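Local coordinates for protein glutaredoxin 2 (Salmonella enterica subsp. enterica serovar Typhimurium, PDB 3IR4) that binds glutathione and probably acts as a glutathione-dependent thiol-disulfide oxidoreductase built on a glutathione S-transferase-like fold, at residues A[175-186]-A[197-205]. Numbering follows the deposited sequence. Where two conformers were deposited one is given.
Sequences DIHLFPLLRNLT and VADYRDNMA. With SO4 (sulfate ion), chain F.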
loop_
_atom_site.group_PDB
_atom_site.type_symbol
_atom_site.label_atom_id
_atom_site.label_comp_id
_atom_site.label_asym_id
_atom_site.label_seq_id
_atom_site.Cartn_x
_atom_site.Cartn_y
_atom_site.Cartn_z
ATOM N N ASP A 175 -7.549 -0.796 9.130
ATOM C CA ASP A 175 -7.607 -1.562 7.882
ATOM C C ASP A 175 -6.876 -0.841 6.757
ATOM O O ASP A 175 -6.192 -1.446 5.930
ATOM C CB ASP A 175 -9.051 -1.832 7.471
ATOM C CG ASP A 175 -9.759 -2.697 8.466
ATOM O OD1 ASP A 175 -9.404 -3.894 8.523
ATOM O OD2 ASP A 175 -10.624 -2.203 9.213
ATOM N N ILE A 176 -7.067 0.480 6.714
ATOM C CA ILE A 176 -6.432 1.315 5.713
ATOM C C ILE A 176 -4.907 1.213 5.846
ATOM O O ILE A 176 -4.190 1.137 4.858
ATOM C CB ILE A 176 -6.904 2.775 5.817
ATOM C CG1 ILE A 176 -8.436 2.875 5.641
ATOM C CG2 ILE A 176 -6.156 3.625 4.821
ATOM C CD1 ILE A 176 -8.974 2.459 4.274
ATOM N N HIS A 177 -4.391 1.203 7.065
ATOM C CA HIS A 177 -2.942 1.098 7.267
ATOM C C HIS A 177 -2.419 -0.329 7.137
ATOM O O HIS A 177 -1.276 -0.528 6.709
ATOM C CB HIS A 177 -2.536 1.704 8.611
ATOM C CG HIS A 177 -2.746 3.167 8.683
ATOM N ND1 HIS A 177 -2.151 4.051 7.812
ATOM C CD2 HIS A 177 -3.538 3.900 9.496
ATOM C CE1 HIS A 177 -2.543 5.274 8.120
ATOM N NE2 HIS A 177 -3.385 5.207 9.136
ATOM N N LEU A 178 -3.199 -1.329 7.516
ATOM C CA LEU A 178 -2.711 -2.699 7.510
ATOM C C LEU A 178 -2.703 -3.365 6.129
ATOM O O LEU A 178 -1.727 -4.015 5.739
ATOM C CB LEU A 178 -3.553 -3.557 8.485
ATOM C CG LEU A 178 -3.231 -5.032 8.536
ATOM C CD1 LEU A 178 -1.747 -5.273 8.971
ATOM C CD2 LEU A 178 -4.206 -5.751 9.450
ATOM N N PHE A 179 -3.803 -3.265 5.396
ATOM C CA PHE A 179 -3.898 -3.942 4.126
ATOM C C PHE A 179 -2.731 -3.638 3.155
ATOM O O PHE A 179 -2.196 -4.570 2.574
ATOM C CB PHE A 179 -5.252 -3.756 3.444
ATOM C CG PHE A 179 -5.298 -4.382 2.081
ATOM C CD1 PHE A 179 -5.284 -5.769 1.939
ATOM C CD2 PHE A 179 -5.252 -3.597 0.954
ATOM C CE1 PHE A 179 -5.295 -6.354 0.712
ATOM C CE2 PHE A 179 -5.259 -4.189 -0.308
ATOM C CZ PHE A 179 -5.262 -5.569 -0.426
ATOM N N PRO A 180 -2.323 -2.373 3.001
ATOM C CA PRO A 180 -1.238 -2.112 2.042
ATOM C C PRO A 180 0.043 -2.869 2.376
ATOM O O PRO A 180 0.760 -3.314 1.459
ATOM C CB PRO A 180 -1.055 -0.607 2.123
ATOM C CG PRO A 180 -2.403 -0.081 2.571
ATOM C CD PRO A 180 -2.899 -1.120 3.528
ATOM N N LEU A 181 0.371 -2.957 3.660
ATOM C CA LEU A 181 1.546 -3.702 4.081
ATOM C C LEU A 181 1.424 -5.183 3.697
ATOM O O LEU A 181 2.335 -5.776 3.122
ATOM C CB LEU A 181 1.738 -3.526 5.592
ATOM C CG LEU A 181 2.832 -4.372 6.212
ATOM C CD1 LEU A 181 4.195 -4.081 5.588
ATOM C CD2 LEU A 181 2.846 -4.143 7.718
ATOM N N LEU A 182 0.276 -5.780 4.003
ATOM C CA LEU A 182 0.067 -7.179 3.676
ATOM C C LEU A 182 0.078 -7.395 2.164
ATOM O O LEU A 182 0.638 -8.376 1.679
ATOM C CB LEU A 182 -1.213 -7.727 4.306
ATOM C CG LEU A 182 -1.338 -7.602 5.824
ATOM C CD1 LEU A 182 -2.658 -8.187 6.284
ATOM C CD2 LEU A 182 -0.164 -8.273 6.539
ATOM N N ARG A 183 -0.604 -6.519 1.431
ATOM C CA ARG A 183 -0.651 -6.613 -0.026
ATOM C C ARG A 183 0.761 -6.633 -0.605
ATOM O O ARG A 183 1.122 -7.482 -1.418
ATOM C CB ARG A 183 -1.476 -5.437 -0.559
ATOM C CG ARG A 183 -1.748 -5.406 -2.059
ATOM C CD ARG A 183 -0.786 -4.577 -2.855
ATOM N NE ARG A 183 -1.215 -4.552 -4.257
ATOM C CZ ARG A 183 -0.765 -3.702 -5.174
ATOM N NH1 ARG A 183 0.177 -2.812 -4.882
ATOM N NH2 ARG A 183 -1.260 -3.751 -6.393
ATOM N N ASN A 184 1.799 -5.565 -0.067
ATOM C CA ASN A 184 3.140 -5.526 -0.589
ATOM C C ASN A 184 3.964 -6.743 -0.144
ATOM O O ASN A 184 4.858 -7.186 -0.860
ATOM C CB ASN A 184 3.749 -4.168 -0.303
ATOM C CG ASN A 184 3.118 -3.057 -1.173
ATOM O OD1 ASN A 184 2.470 -3.334 -2.197
ATOM N ND2 ASN A 184 3.313 -1.812 -0.770
ATOM N N LEU A 185 3.632 -7.322 1.015
ATOM C CA LEU A 185 4.311 -8.526 1.475
ATOM C C LEU A 185 4.066 -9.731 0.578
ATOM O O LEU A 185 4.869 -10.661 0.567
ATOM C CB LEU A 185 3.993 -8.842 2.923
ATOM C CG LEU A 185 4.719 -8.007 3.961
ATOM C CD1 LEU A 185 4.123 -8.240 5.354
ATOM C CD2 LEU A 185 6.214 -8.298 3.969
ATOM N N THR A 186 3.002 -9.727 -0.213
ATOM C CA THR A 186 2.764 -10.826 -1.141
ATOM C C THR A 186 3.809 -10.877 -2.264
ATOM O O THR A 186 3.884 -11.862 -2.988
ATOM C CB THR A 186 1.341 -10.875 -1.710
ATOM O OG1 THR A 186 1.086 -9.736 -2.535
ATOM C CG2 THR A 186 0.309 -10.995 -0.625
ATOM N N VAL A 197 -4.558 -14.149 8.896
ATOM C CA VAL A 197 -3.887 -13.123 8.138
ATOM C C VAL A 197 -4.148 -13.336 6.657
ATOM O O VAL A 197 -4.484 -12.405 5.939
ATOM C CB VAL A 197 -2.382 -13.064 8.434
ATOM C CG1 VAL A 197 -1.760 -11.914 7.634
ATOM C CG2 VAL A 197 -2.099 -12.929 9.937
ATOM N N ALA A 198 -3.980 -14.576 6.203
ATOM C CA ALA A 198 -4.224 -14.912 4.793
ATOM C C ALA A 198 -5.658 -14.644 4.383
ATOM O O ALA A 198 -5.929 -14.115 3.299
ATOM C CB ALA A 198 -3.879 -16.366 4.496
ATOM N N ASP A 199 -6.609 -15.005 5.254
ATOM C CA ASP A 199 -8.028 -14.767 4.946
ATOM C C ASP A 199 -8.371 -13.290 4.841
ATOM O O ASP A 199 -9.159 -12.884 4.010
ATOM C CB ASP A 199 -8.919 -15.397 6.005
ATOM C CG ASP A 199 -8.972 -16.890 5.954
ATOM O OD1 ASP A 199 -8.498 -17.502 4.981
ATOM O OD2 ASP A 199 -9.585 -17.465 6.887
ATOM N N TYR A 200 -7.791 -12.509 5.736
ATOM C CA TYR A 200 -7.996 -11.046 5.729
ATOM C C TYR A 200 -7.371 -10.467 4.452
ATOM O O TYR A 200 -7.994 -9.677 3.737
ATOM C CB TYR A 200 -7.359 -10.456 6.998
ATOM C CG TYR A 200 -7.362 -8.952 7.042
ATOM C CD1 TYR A 200 -6.313 -8.206 6.504
ATOM C CD2 TYR A 200 -8.437 -8.271 7.571
ATOM C CE1 TYR A 200 -6.322 -6.845 6.549
ATOM C CE2 TYR A 200 -8.449 -6.893 7.613
ATOM C CZ TYR A 200 -7.412 -6.181 7.078
ATOM O OH TYR A 200 -7.384 -4.810 7.088
ATOM N N ARG A 201 -6.128 -10.821 4.175
ATOM C CA ARG A 201 -5.441 -10.374 2.978
ATOM C C ARG A 201 -6.260 -10.678 1.731
ATOM O O ARG A 201 -6.468 -9.820 0.884
ATOM C CB ARG A 201 -4.116 -11.112 2.909
ATOM C CG ARG A 201 -3.279 -10.947 1.641
ATOM C CD ARG A 201 -2.281 -12.072 1.505
ATOM N NE ARG A 201 -2.947 -13.324 1.195
ATOM C CZ ARG A 201 -2.442 -14.527 1.451
ATOM N NH1 ARG A 201 -1.250 -14.654 2.005
ATOM N NH2 ARG A 201 -3.127 -15.609 1.139
ATOM N N ASP A 202 -6.731 -11.911 1.618
ATOM C CA ASP A 202 -7.455 -12.335 0.435
ATOM C C ASP A 202 -8.780 -11.639 0.300
ATOM O O ASP A 202 -9.158 -11.176 -0.785
ATOM C CB ASP A 202 -7.654 -13.850 0.454
ATOM C CG ASP A 202 -6.377 -14.636 0.232
ATOM O OD1 ASP A 202 -5.357 -14.064 -0.186
ATOM O OD2 ASP A 202 -6.401 -15.851 0.521
ATOM N N ASN A 203 -9.518 -11.542 1.393
ATOM C CA ASN A 203 -10.809 -10.897 1.336
ATOM C C ASN A 203 -10.689 -9.410 1.053
ATOM O O ASN A 203 -11.415 -8.852 0.240
ATOM C CB ASN A 203 -11.596 -11.093 2.625
ATOM C CG ASN A 203 -12.834 -10.244 2.610
ATOM O OD1 ASN A 203 -13.777 -10.551 1.883
ATOM N ND2 ASN A 203 -12.789 -9.105 3.299
HETATM N N MSE A 204 -9.756 -8.757 1.734
HETATM C CA MSE A 204 -9.602 -7.332 1.537
HETATM C C MSE A 204 -9.142 -7.010 0.110
HETATM O O MSE A 204 -9.584 -6.005 -0.441
HETATM C CB MSE A 204 -8.654 -6.737 2.560
HETATM C CG MSE A 204 -9.204 -6.752 3.955
HETATM SE SE MSE A 204 -10.860 -5.838 4.259
HETATM C CE MSE A 204 -10.399 -4.268 3.529
ATOM N N ALA A 205 -8.294 -7.833 -0.500
ATOM C CA ALA A 205 -7.915 -7.600 -1.886
ATOM C C ALA A 205 -9.174 -7.651 -2.777
ATOM O O ALA A 205 -9.362 -6.798 -3.655
ATOM C CB ALA A 205 -6.899 -8.597 -2.326
HETATM S S SO4 F . -3.774 8.147 11.452
HETATM O O1 SO4 F . -4.879 8.531 12.363
HETATM O O2 SO4 F . -3.052 7.059 12.144
HETATM O O3 SO4 F . -4.388 7.683 10.207
HETATM O O4 SO4 F . -2.897 9.298 11.297
#
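Tyr200 enters as a knob among Asp175, Leu178, Phe179 and Leu182, where helix 175-185 and helix 197-205 cross almost perpendicularly, their axes 9.9 Å apart and 100° between directions. With CG anti to the backbone N (chi1 174°), the side chain carries its ring past Leu182 and Leu178 to Asp175, and OH donates to Asp175 OD1 at 2.6 Å. The carboxylate lies nearly coplanar with the ring and accepts through its anti lone pair. Val167 N also bonds OD1, while Ser172 N takes OD2, so backbone amides hold the buried acid in place for the phenol. Leu182 CD1 lies 3.7 Å from Tyr200 CD1, and Leu178 CD2 3.8 Å from Tyr200 CE1; over one ring face sits CG of selenomethionine Met204, 3.6 Å above the plane. Phe179, also swung anti to its N, packs CD1 against Met204 CB (3.6 Å) and CZ against Ala205 CB (3.9 Å).

Packing thins toward Arg201, which is partly exposed. Of its side chain, CD meets Thr186 CG2 (3.5 Å), while its backbone O faces the edge of the Phe179 ring; the guanidinium turns back along its own helix, NE and NH2 both gripping Asp202 OD1 from one face of the carboxylate, and makes a cation-pi contact with Trp193. Thr186 OG1 donates to Arg183 O and is also bonded to Leu213 N.

This helix-helix crossing belongs to the all-helical C-terminal domain. Leu178 and Leu182 continue onto helix 143-160, Leu181 onto helix 87-97, and Phe179 and Arg183 meet helix 13-25 of the thioredoxin-like domain, placing helix 173-185 at the domain interface.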